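Local atomic coordinates of syndapin (Drosophila melanogaster, PDB entry 3I2W), a protein that probably takes part in endocytosis, regulating the internalization of plasma membrane proteins, and binds phospholipids. Residues 38-49 / 76-87. Numbering follows the deposited sequence.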
loop_
_atom_site.group_PDB
_atom_site.type_symbol
_atom_site.label_atom_id
_atom_site.label_comp_id
_atom_site.label_asym_id
_atom_site.label_seq_id
_atom_site.Cartn_x
_atom_site.Cartn_y
_atom_site.Cartn_z
ATOM N N GLU B 38 -2.441 -2.354 3.339
ATOM C CA GLU B 38 -3.763 -2.001 2.857
ATOM C C GLU B 38 -4.547 -1.361 3.984
ATOM O O GLU B 38 -5.194 -0.353 3.755
ATOM C CB GLU B 38 -4.490 -3.167 2.204
ATOM C CG GLU B 38 -3.611 -3.992 1.263
ATOM C CD GLU B 38 -3.532 -3.397 -0.111
ATOM O OE1 GLU B 38 -4.577 -3.034 -0.611
ATOM O OE2 GLU B 38 -2.448 -3.291 -0.712
ATOM N N LYS B 39 -4.451 -1.910 5.195
ATOM C CA LYS B 39 -5.019 -1.281 6.410
ATOM C C LYS B 39 -4.546 0.136 6.474
ATOM O O LYS B 39 -5.327 1.002 6.701
ATOM C CB LYS B 39 -4.519 -1.988 7.679
ATOM C CG LYS B 39 -5.377 -1.856 8.921
ATOM C CD LYS B 39 -4.618 -2.238 10.244
ATOM C CE LYS B 39 -5.581 -2.205 11.481
ATOM N NZ LYS B 39 -6.920 -2.959 11.227
ATOM N N GLY B 40 -3.263 0.380 6.230
ATOM C CA GLY B 40 -2.669 1.684 6.432
ATOM C C GLY B 40 -3.174 2.718 5.442
ATOM O O GLY B 40 -3.229 3.890 5.767
ATOM N N TYR B 41 -3.511 2.298 4.226
ATOM C CA TYR B 41 -3.889 3.208 3.199
ATOM C C TYR B 41 -5.284 3.637 3.590
ATOM O O TYR B 41 -5.586 4.818 3.637
ATOM C CB TYR B 41 -3.859 2.488 1.834
ATOM C CG TYR B 41 -4.470 3.182 0.586
ATOM C CD1 TYR B 41 -4.266 4.533 0.304
ATOM C CD2 TYR B 41 -5.206 2.455 -0.324
ATOM C CE1 TYR B 41 -4.825 5.147 -0.832
ATOM C CE2 TYR B 41 -5.761 3.050 -1.484
ATOM C CZ TYR B 41 -5.577 4.397 -1.715
ATOM O OH TYR B 41 -6.080 4.956 -2.871
ATOM N N ALA B 42 -6.127 2.658 3.887
ATOM C CA ALA B 42 -7.528 2.880 4.234
ATOM C C ALA B 42 -7.601 3.746 5.480
ATOM O O ALA B 42 -8.360 4.676 5.592
ATOM C CB ALA B 42 -8.210 1.547 4.477
ATOM N N LYS B 43 -6.771 3.419 6.437
ATOM C CA LYS B 43 -6.748 4.195 7.613
ATOM C C LYS B 43 -6.376 5.682 7.221
ATOM O O LYS B 43 -6.991 6.605 7.719
ATOM C CB LYS B 43 -5.829 3.478 8.602
ATOM C CG LYS B 43 -5.570 4.155 9.913
ATOM C CD LYS B 43 -6.478 3.593 11.024
ATOM C CE LYS B 43 -6.528 4.566 12.260
ATOM N NZ LYS B 43 -7.666 5.616 12.131
ATOM N N SER B 44 -5.429 5.916 6.319
ATOM C CA SER B 44 -5.047 7.287 5.966
ATOM C C SER B 44 -6.156 8.031 5.292
ATOM O O SER B 44 -6.383 9.219 5.549
ATOM C CB SER B 44 -3.869 7.345 5.016
ATOM O OG SER B 44 -2.688 7.061 5.708
ATOM N N LEU B 45 -6.817 7.329 4.400
ATOM C CA LEU B 45 -7.920 7.851 3.693
ATOM C C LEU B 45 -9.000 8.307 4.650
ATOM O O LEU B 45 -9.647 9.300 4.425
ATOM C CB LEU B 45 -8.493 6.784 2.742
ATOM C CG LEU B 45 -7.687 6.555 1.480
ATOM C CD1 LEU B 45 -8.239 5.403 0.744
ATOM C CD2 LEU B 45 -7.640 7.751 0.583
ATOM N N ARG B 46 -9.276 7.533 5.658
ATOM C CA ARG B 46 -10.369 7.839 6.505
ATOM C C ARG B 46 -9.994 9.081 7.374
ATOM O O ARG B 46 -10.802 9.958 7.642
ATOM C CB ARG B 46 -10.662 6.614 7.345
ATOM C CG ARG B 46 -11.695 5.735 6.707
ATOM C CD ARG B 46 -11.778 4.391 7.455
ATOM N NE ARG B 46 -12.371 3.304 6.653
ATOM C CZ ARG B 46 -12.699 2.089 7.112
ATOM N NH1 ARG B 46 -12.482 1.735 8.378
ATOM N NH2 ARG B 46 -13.246 1.218 6.294
ATOM N N THR B 47 -8.747 9.150 7.804
ATOM C CA THR B 47 -8.321 10.249 8.603
ATOM C C THR B 47 -8.519 11.518 7.777
ATOM O O THR B 47 -8.982 12.514 8.279
ATOM C CB THR B 47 -6.865 10.010 8.939
ATOM O OG1 THR B 47 -6.819 8.740 9.548
ATOM C CG2 THR B 47 -6.303 11.020 9.887
ATOM N N TRP B 48 -8.185 11.428 6.500
ATOM C CA TRP B 48 -8.194 12.534 5.617
ATOM C C TRP B 48 -9.602 12.992 5.443
ATOM O O TRP B 48 -9.918 14.173 5.549
ATOM C CB TRP B 48 -7.658 12.062 4.278
ATOM C CG TRP B 48 -7.660 13.056 3.193
ATOM C CD1 TRP B 48 -6.816 14.079 3.046
ATOM C CD2 TRP B 48 -8.510 13.066 2.051
ATOM N NE1 TRP B 48 -7.088 14.767 1.874
ATOM C CE2 TRP B 48 -8.121 14.136 1.246
ATOM C CE3 TRP B 48 -9.539 12.250 1.618
ATOM C CZ2 TRP B 48 -8.738 14.430 0.057
ATOM C CZ3 TRP B 48 -10.144 12.539 0.420
ATOM C CH2 TRP B 48 -9.746 13.619 -0.341
ATOM N N SER B 49 -10.458 12.045 5.139
ATOM C CA SER B 49 -11.800 12.342 4.939
ATOM C C SER B 49 -12.462 12.913 6.202
ATOM O O SER B 49 -13.382 13.682 6.110
ATOM C CB SER B 49 -12.459 11.078 4.550
ATOM O OG SER B 49 -13.833 11.286 4.687
ATOM N N SER B 76 -13.443 8.345 -1.076
ATOM C CA SER B 76 -12.346 7.806 -0.377
ATOM C C SER B 76 -12.866 6.893 0.740
ATOM O O SER B 76 -12.111 6.113 1.320
ATOM C CB SER B 76 -11.546 8.957 0.199
ATOM O OG SER B 76 -12.284 9.585 1.243
ATOM N N GLU B 77 -14.138 7.003 1.088
ATOM C CA GLU B 77 -14.590 6.178 2.173
ATOM C C GLU B 77 -14.888 4.779 1.663
ATOM O O GLU B 77 -14.520 3.772 2.262
ATOM C CB GLU B 77 -15.722 6.847 2.967
ATOM C CG GLU B 77 -15.088 7.562 4.174
ATOM C CD GLU B 77 -16.018 8.382 5.087
ATOM O OE1 GLU B 77 -15.447 9.012 6.042
ATOM O OE2 GLU B 77 -17.278 8.420 4.881
ATOM N N ARG B 78 -15.506 4.753 0.503
ATOM C CA ARG B 78 -15.841 3.559 -0.170
ATOM C C ARG B 78 -14.549 2.867 -0.605
ATOM O O ARG B 78 -14.481 1.645 -0.642
ATOM C CB ARG B 78 -16.690 3.900 -1.394
ATOM C CG ARG B 78 -18.093 4.484 -1.150
ATOM C CD ARG B 78 -19.217 3.424 -1.056
ATOM N NE ARG B 78 -20.513 4.093 -0.836
ATOM C CZ ARG B 78 -20.825 4.859 0.225
ATOM N NH1 ARG B 78 -19.945 5.065 1.212
ATOM N NH2 ARG B 78 -22.029 5.411 0.289
ATOM N N ILE B 79 -13.511 3.642 -0.913
ATOM C CA ILE B 79 -12.286 3.035 -1.366
ATOM C C ILE B 79 -11.645 2.340 -0.177
ATOM O O ILE B 79 -11.153 1.177 -0.298
ATOM C CB ILE B 79 -11.303 4.020 -1.990
ATOM C CG1 ILE B 79 -11.741 4.387 -3.394
ATOM C CG2 ILE B 79 -9.938 3.362 -2.088
ATOM C CD1 ILE B 79 -11.701 3.217 -4.280
ATOM N N SER B 80 -11.666 3.037 0.960
ATOM C CA SER B 80 -11.079 2.523 2.144
ATOM C C SER B 80 -11.757 1.213 2.533
ATOM O O SER B 80 -11.113 0.304 3.017
ATOM C CB SER B 80 -11.165 3.528 3.297
ATOM O OG SER B 80 -12.458 3.516 3.869
ATOM N N ASP B 81 -13.051 1.091 2.339
ATOM C CA ASP B 81 -13.659 -0.166 2.660
ATOM C C ASP B 81 -13.127 -1.293 1.776
ATOM O O ASP B 81 -12.741 -2.404 2.259
ATOM C CB ASP B 81 -15.131 -0.084 2.446
ATOM C CG ASP B 81 -15.805 0.845 3.408
ATOM O OD1 ASP B 81 -15.209 1.164 4.485
ATOM O OD2 ASP B 81 -16.944 1.266 3.048
ATOM N N VAL B 82 -13.137 -1.055 0.480
ATOM C CA VAL B 82 -12.481 -1.994 -0.382
ATOM C C VAL B 82 -11.141 -2.402 0.240
ATOM O O VAL B 82 -10.850 -3.589 0.386
ATOM C CB VAL B 82 -12.277 -1.398 -1.769
ATOM C CG1 VAL B 82 -11.186 -2.127 -2.535
ATOM C CG2 VAL B 82 -13.598 -1.370 -2.486
ATOM N N HIS B 83 -10.312 -1.444 0.621
ATOM C CA HIS B 83 -9.022 -1.922 1.050
ATOM C C HIS B 83 -9.064 -2.649 2.397
ATOM O O HIS B 83 -8.255 -3.527 2.590
ATOM C CB HIS B 83 -7.930 -0.865 0.951
ATOM C CG HIS B 83 -7.490 -0.583 -0.450
ATOM N ND1 HIS B 83 -8.258 0.134 -1.345
ATOM C CD2 HIS B 83 -6.363 -0.917 -1.112
ATOM C CE1 HIS B 83 -7.641 0.199 -2.508
ATOM N NE2 HIS B 83 -6.482 -0.424 -2.383
HETATM N N MSE B 84 -10.024 -2.354 3.283
HETATM C CA MSE B 84 -10.163 -3.057 4.556
HETATM C C MSE B 84 -10.564 -4.484 4.353
HETATM O O MSE B 84 -10.209 -5.349 5.131
HETATM C CB MSE B 84 -11.211 -2.424 5.435
HETATM C CG MSE B 84 -10.696 -1.267 6.297
HETATM SE SE MSE B 84 -9.034 -1.568 7.360
HETATM C CE MSE B 84 -9.806 -1.764 9.168
ATOM N N LYS B 85 -11.330 -4.719 3.299
ATOM C CA LYS B 85 -11.860 -6.005 2.987
ATOM C C LYS B 85 -10.742 -6.814 2.387
ATOM O O LYS B 85 -10.720 -8.021 2.537
ATOM C CB LYS B 85 -12.994 -5.857 1.979
ATOM C CG LYS B 85 -14.228 -6.662 2.330
ATOM C CD LYS B 85 -14.945 -7.260 1.080
ATOM C CE LYS B 85 -14.334 -8.639 0.670
ATOM N NZ LYS B 85 -15.017 -9.364 -0.454
ATOM N N ILE B 86 -9.802 -6.195 1.696
ATOM C CA ILE B 86 -8.665 -6.936 1.230
ATOM C C ILE B 86 -7.806 -7.285 2.442
ATOM O O ILE B 86 -7.360 -8.407 2.616
ATOM C CB ILE B 86 -7.846 -6.142 0.253
ATOM C CG1 ILE B 86 -8.690 -5.765 -0.942
ATOM C CG2 ILE B 86 -6.695 -6.953 -0.250
ATOM C CD1 ILE B 86 -7.915 -4.988 -1.932
ATOM N N LYS B 87 -7.598 -6.339 3.325
ATOM C CA LYS B 87 -6.918 -6.664 4.576
ATOM C C LYS B 87 -7.581 -7.848 5.289
ATOM O O LYS B 87 -6.922 -8.719 5.852
ATOM C CB LYS B 87 -6.920 -5.434 5.465
ATOM C CG LYS B 87 -6.252 -5.675 6.750
ATOM C CD LYS B 87 -7.231 -5.648 7.881
ATOM C CE LYS B 87 -6.636 -6.367 9.066
ATOM N NZ LYS B 87 -7.579 -6.159 10.202
HETATM O O HOH W 1 -13.345 8.990 7.235
#
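Ser76 sits between Leu45, Trp48 and Ser49. Its CB faces the Leu45 CD2 methyl, and its OG lies at the edge of the Trp48 ring, in plane, while bonding back to Leu73 O. Next, Glu77 OE1 accepts a hydrogen bond from Ser49 OG (3.1 Å), which meets it from above the carboxylate plane. Ile79 places CG2 against Leu45 CD1, 3.9 Å away.

At Ser80 the backbones come closest, its CA 4.1 Å from that of Ala42. Two small residues allow this approach. Here helices 11-58 and 63-105 of the F-BAR domain pack antiparallel, with the short segment axes at 157° and 8.2 Å apart. Ser80 OG bonds back to Glu77 O and takes a nearly straight hydrogen bond from Arg46 NE (2.8 Å, 164°), in the guanidinium plane. Asp81 OD1 forms a salt bridge with Arg46 NH2 (2.7 Å), although the hydrogen bond within it is weak. The two flat groups are 76° apart. A leucine in place of Arg46 would probably leave Asp81 without its countercharge and Ser80 OG without its donor from the facing helix.

His83 receives the edge of Tyr41 on one ring face, a T-shaped pair with centroids 4.8 Å apart. Its ND1 makes a straight but long bond to Ile79 O, which helps hold the ring's rotation. Tyr41 OH is hydrogen-bonded to Glu38 OE2 of the second subunit, and its ring stacks on Tyr41 of that subunit, so this layer forms part of the dimer interface. Met84, a selenomethionine, bends at chi2, which brings SE across Lys39, near its CG. Lys87 runs beside Lys39, and their like-charged ends lie close together.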